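Side-chain contacts in kcn28 (Kitasatospora, PDB 6J31), which is of undetermined role but has the two-domain GT-B architecture, its C-terminal half resembling in sequence that of erythromycin biosynthesis protein CIII: residues D73-A76 against Q77-V80; G87-P90 against Q91-A95; E139-A142 against P143-E146. All coordinates share one frame; numbering follows the deposited sequence.

Contact 1 (D73-A76 against Q77-V80); sequences DQIA and QMDV
Q77 reaches back to D73 across the first turn of helix 74-96, its N donating to D73 O at 2.7 Å, the first of four i to i+4 backbone bonds. D73 is the N-cap; its OD1 adds a weak capping bond from I75 N (3.3 Å), while OD2 is engaged in a salt bridge with R153. The Q77 side chain makes a short contact of doubtful weight with the same turn, CG lying 3.0 Å from Q74 O, and then bends at chi2 so that its amide leads off the helix. There Q77 NE2 is modelled in a covalent link to a modified side chain of the bound peptide.

M78 carries the apolar part. Its CG lies anti to the carbonyl carbon (chi1 -60°), and a bend at chi3 (-103°) brings the methyl back to the preceding turn. There M78 CE lies 3.5 Å from I75 CA. The same CE is 3.7 Å from Q74 CG, so it touches both residues.

D79 runs alongside I75, both side chains pointing the same way. Its OD2 comes 3.4 Å from I75 O, two acceptors with no bond between them, while OD1 is hydrogen-bonded to H157 ND1, which ties the carboxylate to another helix. V80 finishes the turn with a backbone bond to A76 O, 3.0 Å from V80 N, and its side chain leans on L61 and P62. Helix 152-167 covers I75, A76 and M78 through R153 and H157, and L148 of helix 142-150 packs on Q74, I75 and M78.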
ATOM      1  N   ASP A  73      13.232   7.554 -15.412  1.00 90.30           N
ATOM      2  CA  ASP A  73      14.411   6.700 -15.396  1.00 87.02           C
ATOM      3  C   ASP A  73      14.603   6.167 -13.982  1.00 81.61           C
ATOM      4  O   ASP A  73      14.216   6.811 -13.003  1.00 81.27           O
ATOM      5  CB  ASP A  73      15.658   7.474 -15.866  1.00 88.28           C
ATOM      6  CG  ASP A  73      16.902   6.601 -15.974  1.00 88.81           C
ATOM      7  OD1 ASP A  73      16.886   5.441 -15.506  1.00 89.06           O
ATOM      8  OD2 ASP A  73      17.909   7.089 -16.529  1.00 89.00           O
ATOM      9  N   GLN A  74      15.196   4.974 -13.883  1.00 76.72           N
ATOM     10  CA  GLN A  74      15.354   4.333 -12.581  1.00 73.36           C
ATOM     11  C   GLN A  74      16.307   5.120 -11.687  1.00 67.92           C
ATOM     12  O   GLN A  74      16.019   5.346 -10.507  1.00 66.17           O
ATOM     13  CB  GLN A  74      15.851   2.899 -12.762  1.00 76.64           C
ATOM     14  CG  GLN A  74      16.359   2.259 -11.480  1.00 79.11           C
ATOM     15  CD  GLN A  74      16.680   0.786 -11.645  1.00 81.01           C
ATOM     16  OE1 GLN A  74      17.439   0.400 -12.534  1.00 82.09           O
ATOM     17  NE2 GLN A  74      16.114  -0.045 -10.774  1.00 81.35           N
ATOM     18  N   ILE A  75      17.465   5.515 -12.213  1.00 64.79           N
ATOM     19  CA  ILE A  75      18.380   6.319 -11.408  1.00 62.10           C
ATOM     20  C   ILE A  75      17.756   7.677 -11.106  1.00 59.63           C
ATOM     21  O   ILE A  75      17.906   8.215 -10.001  1.00 58.54           O
ATOM     22  CB  ILE A  75      19.752   6.455 -12.096  1.00 63.58           C
ATOM     23  CG1 ILE A  75      20.407   5.083 -12.311  1.00 63.75           C
ATOM     24  CG2 ILE A  75      20.675   7.363 -11.288  1.00 63.88           C
ATOM     25  CD1 ILE A  75      19.989   4.367 -13.586  1.00 66.20           C
ATOM     26  N   ALA A  76      17.028   8.242 -12.074  1.00 59.10           N
ATOM     27  CA  ALA A  76      16.349   9.515 -11.853  1.00 60.76           C
ATOM     28  C   ALA A  76      15.278   9.402 -10.774  1.00 63.35           C
ATOM     29  O   ALA A  76      15.080  10.334  -9.987  1.00 62.02           O
ATOM     30  CB  ALA A  76      15.737  10.020 -13.160  1.00 59.99           C
ATOM     31  N   GLN A  77      14.564   8.275 -10.735  1.00 68.59           N
ATOM     32  CA  GLN A  77      13.561   8.067  -9.694  1.00 73.19           C
ATOM     33  C   GLN A  77      14.205   8.016  -8.311  1.00 68.35           C
ATOM     34  O   GLN A  77      13.651   8.546  -7.341  1.00 71.49           O
ATOM     35  CB  GLN A  77      12.751   6.804 -10.009  1.00 82.54           C
ATOM     36  CG  GLN A  77      13.272   5.490  -9.434  1.00 93.34           C
ATOM     37  CD  GLN A  77      12.192   4.671  -8.763  1.00100.07           C
ATOM     38  OE1 GLN A  77      11.050   4.642  -9.238  1.00107.75           O
ATOM     39  NE2 GLN A  77      12.546   3.979  -7.668  1.00 95.25           N
ATOM     40  N   MET A  78      15.383   7.393  -8.199  1.00 63.11           N
ATOM     41  CA  MET A  78      16.109   7.407  -6.932  1.00 58.54           C
ATOM     42  C   MET A  78      16.560   8.813  -6.563  1.00 54.73           C
ATOM     43  O   MET A  78      16.614   9.164  -5.378  1.00 53.93           O
ATOM     44  CB  MET A  78      17.306   6.461  -6.986  1.00 56.88           C
ATOM     45  CG  MET A  78      16.935   5.023  -7.256  1.00 55.57           C
ATOM     46  SD  MET A  78      18.380   3.957  -7.247  1.00 54.25           S
ATOM     47  CE  MET A  78      18.608   3.734  -8.999  1.00 54.14           C
ATOM     48  N   ASP A  79      16.927   9.620  -7.560  1.00 51.05           N
ATOM     49  CA  ASP A  79      17.351  10.985  -7.279  1.00 47.88           C
ATOM     50  C   ASP A  79      16.189  11.829  -6.770  1.00 44.11           C
ATOM     51  O   ASP A  79      16.382  12.716  -5.929  1.00 42.19           O
ATOM     52  CB  ASP A  79      17.981  11.602  -8.525  1.00 48.35           C
ATOM     53  CG  ASP A  79      19.385  11.089  -8.776  1.00 48.05           C
ATOM     54  OD1 ASP A  79      20.066  10.722  -7.794  1.00 46.99           O
ATOM     55  OD2 ASP A  79      19.807  11.053  -9.952  1.00 48.68           O
ATOM     56  N   VAL A  80      14.979  11.583  -7.277  1.00 42.81           N
ATOM     57  CA  VAL A  80      13.807  12.299  -6.779  1.00 41.59           C
ATOM     58  C   VAL A  80      13.564  11.966  -5.310  1.00 40.19           C
ATOM     59  O   VAL A  80      13.271  12.852  -4.498  1.00 38.65           O
ATOM     60  CB  VAL A  80      12.579  11.980  -7.650  1.00 43.36           C
ATOM     61  CG1 VAL A  80      11.295  12.397  -6.942  1.00 43.46           C
ATOM     62  CG2 VAL A  80      12.701  12.675  -8.993  1.00 44.80           C
TER

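Contact 2 (G87-P90 against Q91-A95); sequences GMLP and QLRAA
M88 and L92 form the tightly packed side of these two turns of helix 74-96, lying side by side and pointing the same way. M88 CG meets L92 CD1 at 3.8 Å, and the sulfur follows, with M88 SD 4.0 Å from the same methyl. L92 N donates to M88 O at 2.9 Å. L89 and R93 make the passage from the packed to the open side, the leucine buried and the arginine partly exposed. With CG anti to the backbone N, R93 runs out straight until a turn at chi3 (-48°) takes the guanidinium back across the leucine branches; R93 NH2 ends 3.8 Å from L89 CD1, approaching obliquely, while R93 N bonds to L89 O at 2.8 Å.

The other side of the helix is looser and more open to solvent. P90 and A94 are exposed there, their contact made by the backbone bond from A94 N to P90 O (2.9 Å) and by the alanine methyl resting near that oxygen. P90 brings no N-H to the turn before it, and the helix is kinked here. Consistent with the kink, Q91 N stands 3.8 Å from G87 O, too far to bond. The Q91 side chain takes over: extended beyond CG, it folds back along the helix and its NE2 donates to G87 O at 3.0 Å. The N-H is fairly straight (159°) but arrives from above the carbonyl plane, 60° out of it. Q91 OE1 accepts from T58 N, so both ends of the amide are held and its rotation is probably fixed. Helix 112-120 lies against the buried side, with P112 against M88, V115 and L116 against L89, and L116 also on L92; the loop residue Y57 touches M88 and Q91.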
ATOM      1  N   GLY A  87      15.106  17.454   1.354  1.00 32.08           N
ATOM      2  CA  GLY A  87      14.184  18.543   1.648  1.00 30.48           C
ATOM      3  C   GLY A  87      13.354  18.326   2.903  1.00 31.50           C
ATOM      4  O   GLY A  87      12.963  19.288   3.573  1.00 30.36           O
ATOM      5  N   MET A  88      12.999  17.071   3.190  1.00 32.34           N
ATOM      6  CA  MET A  88      12.099  16.793   4.307  1.00 32.24           C
ATOM      7  C   MET A  88      12.758  17.068   5.654  1.00 30.26           C
ATOM      8  O   MET A  88      12.145  17.669   6.543  1.00 29.56           O
ATOM      9  CB  MET A  88      11.615  15.344   4.239  1.00 35.44           C
ATOM     10  CG  MET A  88      10.480  15.024   5.189  1.00 37.70           C
ATOM     11  SD  MET A  88      10.102  13.262   5.257  1.00 38.29           S
ATOM     12  CE  MET A  88       9.702  12.903   3.551  1.00 41.46           C
ATOM     13  N   LEU A  89      14.004  16.632   5.825  1.00 30.13           N
ATOM     14  CA  LEU A  89      14.628  16.675   7.147  1.00 28.98           C
ATOM     15  C   LEU A  89      14.693  18.076   7.743  1.00 29.20           C
ATOM     16  O   LEU A  89      14.281  18.240   8.905  1.00 28.57           O
ATOM     17  CB  LEU A  89      16.009  16.019   7.068  1.00 30.07           C
ATOM     18  CG  LEU A  89      16.849  16.054   8.340  1.00 30.81           C
ATOM     19  CD1 LEU A  89      16.111  15.391   9.490  1.00 30.37           C
ATOM     20  CD2 LEU A  89      18.163  15.344   8.068  1.00 30.44           C
ATOM     21  N   PRO A  90      15.163  19.116   7.037  1.00 30.07           N
ATOM     22  CA  PRO A  90      15.171  20.451   7.662  1.00 29.79           C
ATOM     23  C   PRO A  90      13.779  20.962   7.987  1.00 30.50           C
ATOM     24  O   PRO A  90      13.601  21.661   8.991  1.00 31.67           O
ATOM     25  CB  PRO A  90      15.874  21.329   6.618  1.00 29.52           C
ATOM     26  CG  PRO A  90      15.724  20.603   5.338  1.00 28.72           C
ATOM     27  CD  PRO A  90      15.712  19.152   5.671  1.00 28.67           C
ATOM     28  N   GLN A  91      12.785  20.643   7.159  1.00 29.85           N
ATOM     29  CA  GLN A  91      11.423  21.060   7.470  1.00 30.41           C
ATOM     30  C   GLN A  91      10.909  20.376   8.727  1.00 30.12           C
ATOM     31  O   GLN A  91      10.311  21.027   9.591  1.00 31.89           O
ATOM     32  CB  GLN A  91      10.507  20.777   6.289  1.00 31.08           C
ATOM     33  CG  GLN A  91      10.897  21.538   5.049  1.00 31.46           C
ATOM     34  CD  GLN A  91       9.940  21.298   3.919  1.00 29.38           C
ATOM     35  OE1 GLN A  91       8.804  21.758   3.956  1.00 29.63           O
ATOM     36  NE2 GLN A  91      10.400  20.595   2.892  1.00 25.00           N
ATOM     37  N   LEU A  92      11.160  19.073   8.861  1.00 29.47           N
ATOM     38  CA  LEU A  92      10.775  18.370  10.078  1.00 28.00           C
ATOM     39  C   LEU A  92      11.519  18.922  11.285  1.00 28.70           C
ATOM     40  O   LEU A  92      10.939  19.065  12.367  1.00 29.08           O
ATOM     41  CB  LEU A  92      11.047  16.877   9.923  1.00 27.94           C
ATOM     42  CG  LEU A  92      10.190  16.113   8.920  1.00 26.65           C
ATOM     43  CD1 LEU A  92      10.592  14.656   8.936  1.00 26.66           C
ATOM     44  CD2 LEU A  92       8.713  16.270   9.240  1.00 24.71           C
ATOM     45  N   ARG A  93      12.811  19.221  11.123  1.00 30.94           N
ATOM     46  CA  ARG A  93      13.583  19.772  12.232  1.00 32.25           C
ATOM     47  C   ARG A  93      13.008  21.105  12.686  1.00 31.56           C
ATOM     48  O   ARG A  93      12.824  21.335  13.886  1.00 31.84           O
ATOM     49  CB  ARG A  93      15.051  19.934  11.825  1.00 33.56           C
ATOM     50  CG  ARG A  93      15.984  20.361  12.963  1.00 35.54           C
ATOM     51  CD  ARG A  93      17.435  20.509  12.486  1.00 36.02           C
ATOM     52  NE  ARG A  93      17.880  19.353  11.708  1.00 35.75           N
ATOM     53  CZ  ARG A  93      18.391  18.238  12.227  1.00 35.60           C
ATOM     54  NH1 ARG A  93      18.534  18.107  13.541  1.00 36.41           N
ATOM     55  NH2 ARG A  93      18.761  17.249  11.423  1.00 36.21           N
ATOM     56  N   ALA A  94      12.677  21.979  11.733  1.00 30.96           N
ATOM     57  CA  ALA A  94      12.139  23.292  12.077  1.00 30.82           C
ATOM     58  C   ALA A  94      10.798  23.176  12.792  1.00 30.35           C
ATOM     59  O   ALA A  94      10.536  23.904  13.758  1.00 30.85           O
ATOM     60  CB  ALA A  94      12.011  24.145  10.815  1.00 30.30           C
ATOM     61  N   ALA A  95       9.933  22.273  12.330  1.00 28.39           N
ATOM     62  CA  ALA A  95       8.602  22.159  12.917  1.00 30.00           C
ATOM     63  C   ALA A  95       8.651  21.631  14.350  1.00 29.54           C
ATOM     64  O   ALA A  95       7.877  22.076  15.203  1.00 28.83           O
ATOM     65  CB  ALA A  95       7.721  21.265  12.046  1.00 31.02           C
TER

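Contact 3 (E139-A142 against P143-E146); sequences ERMA and PVVE
M141 and A142 meet V144, V145 and E146 in a surface contact over the first turn of helix 142-150, where the chain comes off the short helix 137-140. The new helix is started by two backbone bonds: V145 N to M141 O at 3.1 Å, and E146 N to A142 O at 3.0 Å. Before them the old turn closes, with A142 N bonded to E139 O at 3.1 Å.

P143 suits this first turn, since its nitrogen has no hydrogen to offer. The ring packs back on the preceding turn, with P143 CD 3.4 Å from R140 O. M141 SD makes a looser touch with V144 CG2 at 4.3 Å. The valine branch is brought there by chi1 172°, which leaves CG2 beside its own backbone N, while V145 CG2 rests 3.7 Å from M141 O. E146 bends away at chi2, and its OE1 has a weak hydrogen bond to Q150.

M141 and V145 also face the bound peptide, whose backbone packs on M141 and an apolar side chain of which packs on V145. Further along, helix 142-150 packs on the start of helix 74-96 before helix 152-167 follows.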
ATOM      1  N   GLU A 139      20.326  -9.331  -0.168  1.00 72.80           N
ATOM      2  CA  GLU A 139      21.457 -10.012  -0.802  1.00 75.75           C
ATOM      3  C   GLU A 139      21.118 -10.489  -2.211  1.00 74.29           C
ATOM      4  O   GLU A 139      21.986 -10.492  -3.091  1.00 73.23           O
ATOM      5  CB  GLU A 139      21.971 -11.175   0.047  1.00 81.06           C
ATOM      6  CG  GLU A 139      22.845 -10.743   1.218  1.00 86.82           C
ATOM      7  CD  GLU A 139      23.335 -11.915   2.048  1.00 91.67           C
ATOM      8  OE1 GLU A 139      23.532 -13.005   1.468  1.00 94.01           O
ATOM      9  OE2 GLU A 139      23.543 -11.746   3.269  1.00 93.10           O
ATOM     10  N   ARG A 140      19.873 -10.917  -2.445  1.00 74.81           N
ATOM     11  CA  ARG A 140      19.505 -11.334  -3.797  1.00 76.68           C
ATOM     12  C   ARG A 140      19.586 -10.163  -4.768  1.00 73.21           C
ATOM     13  O   ARG A 140      19.880 -10.356  -5.954  1.00 73.41           O
ATOM     14  CB  ARG A 140      18.099 -11.937  -3.823  1.00 82.25           C
ATOM     15  CG  ARG A 140      17.502 -12.272  -2.466  1.00 87.45           C
ATOM     16  CD  ARG A 140      17.599 -13.757  -2.140  1.00 92.19           C
ATOM     17  NE  ARG A 140      18.664 -14.043  -1.181  1.00 97.18           N
ATOM     18  CZ  ARG A 140      18.899 -15.242  -0.656  1.00100.24           C
ATOM     19  NH1 ARG A 140      18.141 -16.279  -0.993  1.00101.87           N
ATOM     20  NH2 ARG A 140      19.892 -15.404   0.209  1.00101.29           N
ATOM     21  N   MET A 141      19.346  -8.946  -4.278  1.00 70.30           N
ATOM     22  CA  MET A 141      19.398  -7.724  -5.069  1.00 68.61           C
ATOM     23  C   MET A 141      20.784  -7.114  -5.142  1.00 65.59           C
ATOM     24  O   MET A 141      20.961  -6.102  -5.828  1.00 65.86           O
ATOM     25  CB  MET A 141      18.441  -6.683  -4.495  1.00 70.48           C
ATOM     26  CG  MET A 141      17.053  -7.144  -4.656  1.00 71.96           C
ATOM     27  SD  MET A 141      16.580  -6.989  -6.375  1.00 71.80           S
ATOM     28  CE  MET A 141      15.432  -8.336  -6.434  1.00 71.24           C
ATOM     29  N   ALA A 142      21.764  -7.709  -4.467  1.00 62.79           N
ATOM     30  CA  ALA A 142      23.111  -7.149  -4.487  1.00 60.69           C
ATOM     31  C   ALA A 142      23.709  -7.028  -5.884  1.00 59.52           C
ATOM     32  O   ALA A 142      24.404  -6.029  -6.132  1.00 58.46           O
ATOM     33  CB  ALA A 142      24.026  -7.981  -3.578  1.00 60.22           C
ATOM     34  N   PRO A 143      23.495  -7.959  -6.826  1.00 60.64           N
ATOM     35  CA  PRO A 143      23.995  -7.717  -8.190  1.00 61.30           C
ATOM     36  C   PRO A 143      23.383  -6.494  -8.848  1.00 62.21           C
ATOM     37  O   PRO A 143      24.080  -5.765  -9.566  1.00 63.14           O
ATOM     38  CB  PRO A 143      23.624  -9.009  -8.930  1.00 61.50           C
ATOM     39  CG  PRO A 143      23.594 -10.036  -7.872  1.00 61.32           C
ATOM     40  CD  PRO A 143      23.008  -9.343  -6.680  1.00 61.09           C
ATOM     41  N   VAL A 144      22.085  -6.264  -8.641  1.00 62.13           N
ATOM     42  CA  VAL A 144      21.436  -5.086  -9.206  1.00 61.79           C
ATOM     43  C   VAL A 144      22.046  -3.810  -8.639  1.00 59.92           C
ATOM     44  O   VAL A 144      22.283  -2.838  -9.368  1.00 59.79           O
ATOM     45  CB  VAL A 144      19.917  -5.154  -8.948  1.00 63.41           C
ATOM     46  CG1 VAL A 144      19.234  -3.847  -9.348  1.00 64.08           C
ATOM     47  CG2 VAL A 144      19.305  -6.345  -9.675  1.00 63.70           C
ATOM     48  N   VAL A 145      22.327  -3.796  -7.334  1.00 58.19           N
ATOM     49  CA  VAL A 145      22.898  -2.608  -6.704  1.00 55.81           C
ATOM     50  C   VAL A 145      24.315  -2.352  -7.208  1.00 59.56           C
ATOM     51  O   VAL A 145      24.674  -1.214  -7.532  1.00 58.72           O
ATOM     52  CB  VAL A 145      22.846  -2.743  -5.173  1.00 50.78           C
ATOM     53  CG1 VAL A 145      23.720  -1.695  -4.513  1.00 49.73           C
ATOM     54  CG2 VAL A 145      21.416  -2.610  -4.695  1.00 49.37           C
ATOM     55  N   GLU A 146      25.140  -3.399  -7.282  1.00 64.53           N
ATOM     56  CA  GLU A 146      26.504  -3.223  -7.772  1.00 69.89           C
ATOM     57  C   GLU A 146      26.531  -2.740  -9.213  1.00 71.69           C
ATOM     58  O   GLU A 146      27.353  -1.890  -9.574  1.00 71.13           O
ATOM     59  CB  GLU A 146      27.282  -4.531  -7.640  1.00 73.73           C
ATOM     60  CG  GLU A 146      28.207  -4.600  -6.444  1.00 76.99           C
ATOM     61  CD  GLU A 146      29.110  -3.381  -6.362  1.00 79.63           C
ATOM     62  OE1 GLU A 146      29.670  -2.998  -7.414  1.00 80.84           O
ATOM     63  OE2 GLU A 146      29.284  -2.822  -5.258  1.00 80.26           O
TER

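Contacts 1 and 2 both lie on helix 74-96, near its start and towards its end, with centres about 22 Å apart and nearest atoms about 8 Å apart. Contact 3 comes later in the chain, at the start of helix 142-150; its centre is about 17 Å from that of contact 1 but about 32 Å from that of contact 2. All three lie in the N-terminal half, which holds the seven-stranded parallel sheet. Contacts 1 and 3 both border the bound peptide, with nearest atoms about 5 Å apart, while contact 2 packs on helix 112-120. Helix 74-96 thus runs from the peptide and helices 142-150 and 152-167 to helix 112-120.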